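Local coordinates for mevalonate kinase, putative (Leishmania major, PDB 2HFU), which probably catalyses the ATP-dependent phosphorylation of (R)-mevalonate to (R)-5-phosphomevalonate, an early step of isoprenoid and sterol biosynthesis, as a member of the GHMP kinase family, at residues Val22-Glu27 with Ile37-Ser42; Phe29-Ala34 with Asp207-Lys212. All coordinates share one frame; numbering follows the deposited sequence.

Contact 1 (Val22-Glu27 with Ile37-Ser42). With MEV ((R)-mevalonate), chain C.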
# COMPACT_ATOMS: atom_id res chain seq x y z
N VAL A 22 1.63 2.51 -2.16
CA VAL A 22 1.03 2.67 -3.49
C VAL A 22 1.82 1.85 -4.51
O VAL A 22 3.05 1.77 -4.44
CB VAL A 22 0.89 4.17 -3.95
CG1 VAL A 22 0.21 5.03 -2.88
CG2 VAL A 22 2.23 4.78 -4.35
N ILE A 23 1.11 1.21 -5.43
CA ILE A 23 1.80 0.54 -6.52
C ILE A 23 2.06 1.55 -7.63
O ILE A 23 1.13 2.13 -8.19
CB ILE A 23 1.02 -0.70 -7.03
CG1 ILE A 23 1.00 -1.78 -5.94
CG2 ILE A 23 1.66 -1.24 -8.31
CD1 ILE A 23 0.11 -2.98 -6.25
N LEU A 24 3.34 1.79 -7.92
CA LEU A 24 3.72 2.74 -8.95
C LEU A 24 3.66 2.14 -10.34
O LEU A 24 3.12 2.76 -11.26
CB LEU A 24 5.12 3.32 -8.68
CG LEU A 24 5.29 4.22 -7.45
CD1 LEU A 24 6.69 4.81 -7.45
CD2 LEU A 24 4.24 5.34 -7.42
N PHE A 25 4.25 0.96 -10.50
CA PHE A 25 4.17 0.18 -11.74
C PHE A 25 3.84 -1.29 -11.49
O PHE A 25 4.31 -1.89 -10.54
CB PHE A 25 5.47 0.25 -12.53
CG PHE A 25 5.83 1.63 -12.99
CD1 PHE A 25 5.63 2.02 -14.29
CD2 PHE A 25 6.41 2.53 -12.12
CE1 PHE A 25 5.97 3.27 -14.69
CE2 PHE A 25 6.75 3.79 -12.54
CZ PHE A 25 6.53 4.15 -13.82
N GLY A 26 3.03 -1.86 -12.37
CA GLY A 26 3.03 -3.29 -12.58
C GLY A 26 1.92 -4.10 -11.93
O GLY A 26 1.93 -5.31 -11.97
N GLU A 27 0.93 -3.43 -11.37
CA GLU A 27 -0.26 -4.13 -10.90
C GLU A 27 -0.80 -5.01 -12.03
O GLU A 27 -0.74 -4.64 -13.21
CB GLU A 27 -1.34 -3.18 -10.39
CG GLU A 27 -1.78 -2.10 -11.36
CD GLU A 27 -0.97 -0.82 -11.21
OE1 GLU A 27 -1.15 -0.13 -10.18
OE2 GLU A 27 -0.16 -0.52 -12.10
N ILE A 37 6.91 -2.09 -9.35
CA ILE A 37 7.50 -1.11 -8.45
C ILE A 37 6.46 -0.67 -7.43
O ILE A 37 5.42 -0.09 -7.78
CB ILE A 37 8.12 0.09 -9.21
CG1 ILE A 37 9.19 -0.39 -10.21
CG2 ILE A 37 8.71 1.11 -8.22
CD1 ILE A 37 9.71 0.69 -11.16
N VAL A 38 6.74 -0.96 -6.17
CA VAL A 38 5.84 -0.66 -5.07
C VAL A 38 6.49 0.42 -4.21
O VAL A 38 7.70 0.36 -3.93
CB VAL A 38 5.54 -1.93 -4.24
CG1 VAL A 38 4.60 -1.63 -3.09
CG2 VAL A 38 4.96 -3.03 -5.13
N ALA A 39 5.70 1.41 -3.81
CA ALA A 39 6.22 2.51 -3.00
C ALA A 39 5.62 2.53 -1.60
O ALA A 39 4.42 2.74 -1.43
CB ALA A 39 5.99 3.84 -3.70
N GLY A 40 6.47 2.30 -0.61
CA GLY A 40 6.11 2.55 0.78
C GLY A 40 6.21 4.05 0.98
O GLY A 40 7.27 4.64 0.73
N ILE A 41 5.11 4.67 1.38
CA ILE A 41 5.07 6.12 1.56
C ILE A 41 5.46 6.50 2.99
O ILE A 41 5.44 5.66 3.89
CB ILE A 41 3.69 6.70 1.17
CG1 ILE A 41 2.57 6.10 2.03
CG2 ILE A 41 3.43 6.50 -0.33
CD1 ILE A 41 1.18 6.62 1.73
N SER A 42 5.80 7.77 3.19
CA SER A 42 6.19 8.29 4.51
C SER A 42 5.05 8.20 5.50
O SER A 42 5.27 7.94 6.69
CB SER A 42 6.63 9.76 4.41
OG SER A 42 7.91 9.86 3.84
C8 MEV C . -3.42 -5.69 -6.27
O8 MEV C . -3.07 -4.88 -5.14
C2 MEV C . -2.20 -5.88 -7.17
C3 MEV C . -2.31 -7.03 -8.18
O7 MEV C . -1.17 -6.97 -9.04
C4 MEV C . -2.36 -8.41 -7.51
C5 MEV C . -1.06 -8.88 -6.89
O3 MEV C . -1.09 -9.87 -6.14
O4 MEV C . 0.01 -8.28 -7.15
C6 MEV C . -3.55 -6.85 -9.06
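The ring of Phe-25 meets Ile-37 obliquely, CD2 lying 3.9 Å from Ile-37 CD1, and the two side chains run side by side in the same direction. Tyr-226 and Ala-233 of helix 216-239 and Leu-245, Leu-248 and Met-249 of helix 242-258 supply further packing for this phenyl group. Among the flat peptide groups, the carbonyl of Ile-37 is gripped twice: Leu-24 N approaches nearly along the C=O axis at 2.8 Å from Ile-37 O, whereas Phe-25 N comes in the carbonyl plane, on a lone pair, at 3.1 Å from the same oxygen. Two consecutive residues facing one partner make this a classic beta bulge, set in the antiparallel hairpin of strands 17-25 and 36-52. Before the bulge, Val-22 and Ala-39 form a hydrogen-bonded pair, with Ala-39 N 2.7 Å from Val-22 O. Their side chains share a face with Phe-25 and Ile-37, and Leu-24 CG closes on Ala-39 CB at 3.8 Å. Ile-23 and Val-38 occupy the other face as a non-hydrogen-bonded pair. There Ile-23 CG1, anti to its carbonyl carbon (chi1 -67°), carries CD1 to 3.8 Å from C2 of the bound mevalonate.

Contact 2 (Phe29-Ala34 with Asp207-Lys212); sequences FVVHGA and DVHKMK. With MEV ((R)-mevalonate), chain C.
A side-chain contact near the surface joins the loop between strands 17-25 and 36-52 to helix 201-214 of this GHMP kinase; the loop includes a short 3-10 segment, Val-30 and Val-31. His-32 carries most of it. The imidazoles of His-32 and His-209 meet obliquely, with ring planes at 57° and centroids 4.8 Å apart. The closest atoms of the pair are His-32 CE1 and His-209 ND1, separated by 3.3 Å. Val-208 CG1, one turn of helix before Lys-212, also reaches the His-32 ring obliquely, near NE2, while Phe-219 of helix 216-239 meets the same ring from outside the two segments.

Val-31 divides its two methyl groups between neighbours. With chi1 at 179°, CG1 lies anti to the backbone N and packs against the His-209 ring, 3.9 Å from His-209 NE2; CG2 turns to the ligand, 3.9 Å from mevalonate C4. The loop therefore touches both the helix and the substrate, and Val-30 CG1 adds a second contact, to the carboxylate oxygen O4.

Lys-212 runs fully extended past His-32 in the opposite direction. This brings its ammonium group to the edge of the imidazole, where Lys-212 NZ donates to His-32 ND1 at 3.2 Å, with NZ 23° out of the ring plane. A water then bridges the same two residues, accepting from Lys-212 NZ and donating to His-32 O, each at 2.8 Å.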
# COMPACT_ATOMS: atom_id res chain seq x y z
N PHE A 29 0.08 -7.19 -14.04
CA PHE A 29 1.12 -7.81 -14.86
C PHE A 29 2.12 -8.60 -14.02
O PHE A 29 2.69 -9.58 -14.50
CB PHE A 29 1.83 -6.76 -15.73
CG PHE A 29 0.93 -6.11 -16.74
CD1 PHE A 29 0.61 -4.76 -16.63
CD2 PHE A 29 0.38 -6.84 -17.79
CE1 PHE A 29 -0.23 -4.15 -17.55
CE2 PHE A 29 -0.46 -6.24 -18.73
CZ PHE A 29 -0.77 -4.89 -18.61
N VAL A 30 2.32 -8.17 -12.78
CA VAL A 30 3.21 -8.84 -11.84
C VAL A 30 2.76 -10.28 -11.55
O VAL A 30 3.59 -11.16 -11.30
CB VAL A 30 3.36 -8.03 -10.51
CG1 VAL A 30 2.02 -7.94 -9.76
CG2 VAL A 30 4.46 -8.61 -9.62
N VAL A 31 1.45 -10.51 -11.62
CA VAL A 31 0.86 -11.83 -11.42
C VAL A 31 1.37 -12.82 -12.48
O VAL A 31 1.47 -14.02 -12.23
CB VAL A 31 -0.70 -11.77 -11.44
CG1 VAL A 31 -1.33 -13.15 -11.26
CG2 VAL A 31 -1.21 -10.80 -10.36
N HIS A 32 1.72 -12.27 -13.64
CA HIS A 32 2.13 -13.08 -14.78
C HIS A 32 3.64 -13.06 -15.01
O HIS A 32 4.13 -13.51 -16.05
CB HIS A 32 1.35 -12.64 -16.02
CG HIS A 32 -0.13 -12.86 -15.89
ND1 HIS A 32 -0.76 -13.98 -16.37
CD2 HIS A 32 -1.08 -12.11 -15.28
CE1 HIS A 32 -2.05 -13.91 -16.08
NE2 HIS A 32 -2.27 -12.79 -15.42
N GLY A 33 4.38 -12.54 -14.02
CA GLY A 33 5.83 -12.67 -13.99
C GLY A 33 6.62 -11.40 -14.22
O GLY A 33 7.85 -11.41 -14.14
N ALA A 34 5.92 -10.30 -14.50
CA ALA A 34 6.56 -9.01 -14.73
C ALA A 34 7.03 -8.36 -13.43
O ALA A 34 6.51 -8.65 -12.36
CB ALA A 34 5.62 -8.07 -15.49
N ASP A 207 -10.50 -12.23 -13.79
CA ASP A 207 -10.97 -11.69 -15.06
C ASP A 207 -9.81 -11.50 -16.03
O ASP A 207 -9.93 -11.80 -17.22
CB ASP A 207 -11.69 -10.35 -14.85
CG ASP A 207 -13.16 -10.51 -14.49
OD1 ASP A 207 -13.62 -11.65 -14.26
OD2 ASP A 207 -13.93 -9.53 -14.40
N VAL A 208 -8.68 -11.01 -15.51
CA VAL A 208 -7.47 -10.85 -16.31
C VAL A 208 -6.92 -12.21 -16.75
O VAL A 208 -6.50 -12.36 -17.90
CB VAL A 208 -6.39 -10.01 -15.56
CG1 VAL A 208 -5.09 -9.97 -16.35
CG2 VAL A 208 -6.88 -8.59 -15.31
N HIS A 209 -6.94 -13.18 -15.84
CA HIS A 209 -6.59 -14.57 -16.18
C HIS A 209 -7.42 -15.09 -17.35
O HIS A 209 -6.88 -15.74 -18.26
CB HIS A 209 -6.76 -15.50 -14.97
CG HIS A 209 -5.56 -15.57 -14.07
ND1 HIS A 209 -4.29 -15.85 -14.54
CD2 HIS A 209 -5.44 -15.43 -12.73
CE1 HIS A 209 -3.44 -15.86 -13.53
NE2 HIS A 209 -4.12 -15.61 -12.42
N LYS A 210 -8.72 -14.81 -17.33
CA LYS A 210 -9.63 -15.21 -18.40
C LYS A 210 -9.34 -14.51 -19.72
O LYS A 210 -9.46 -15.12 -20.79
CB LYS A 210 -11.09 -14.97 -17.99
CG LYS A 210 -11.68 -16.07 -17.12
N MET A 211 -8.97 -13.23 -19.66
CA MET A 211 -8.63 -12.48 -20.86
C MET A 211 -7.42 -13.11 -21.54
O MET A 211 -7.40 -13.28 -22.76
CB MET A 211 -8.37 -11.00 -20.56
CG MET A 211 -8.05 -10.17 -21.80
SD MET A 211 -7.18 -8.64 -21.45
CE MET A 211 -6.75 -8.10 -23.10
N LYS A 212 -6.42 -13.47 -20.74
CA LYS A 212 -5.24 -14.16 -21.25
C LYS A 212 -5.63 -15.49 -21.91
O LYS A 212 -5.17 -15.79 -23.01
CB LYS A 212 -4.22 -14.38 -20.14
CG LYS A 212 -2.90 -14.94 -20.63
CD LYS A 212 -1.90 -15.03 -19.51
CE LYS A 212 -0.59 -15.59 -19.99
NZ LYS A 212 0.42 -15.51 -18.91
C8 MEV C . -3.42 -5.69 -6.27
O8 MEV C . -3.07 -4.88 -5.14
C2 MEV C . -2.20 -5.88 -7.17
C3 MEV C . -2.31 -7.03 -8.18
O7 MEV C . -1.17 -6.97 -9.04
C4 MEV C . -2.36 -8.41 -7.51
C5 MEV C . -1.06 -8.88 -6.89
O3 MEV C . -1.09 -9.87 -6.14
O4 MEV C . 0.01 -8.28 -7.15
C6 MEV C . -3.55 -6.85 -9.06
O HOH W 1 3.03 -14.80 -18.30

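In the fold
One link between strands serves both contacts: the chain leaving strand 17-25 in contact 1 continues directly into the loop of contact 2, then returns as strand 36-52. Their centres are 18 Å apart; that of contact 1 is about 7 Å from the centre of the chain, in the buried interior, and that of contact 2 about 20 Å, near the surface. Mevalonate is the meeting point, touched by Ile-23 of strand 17-25, by Glu-27 just after it, and by Val-30 and Val-31 of the 3-10 segment, while His-28 N, in the residue joining the two segments, and Tyr-170 OH hydrogen-bond to it. Beside this site, Glu-27 forms a salt bridge with Lys-282 of strand 280-284.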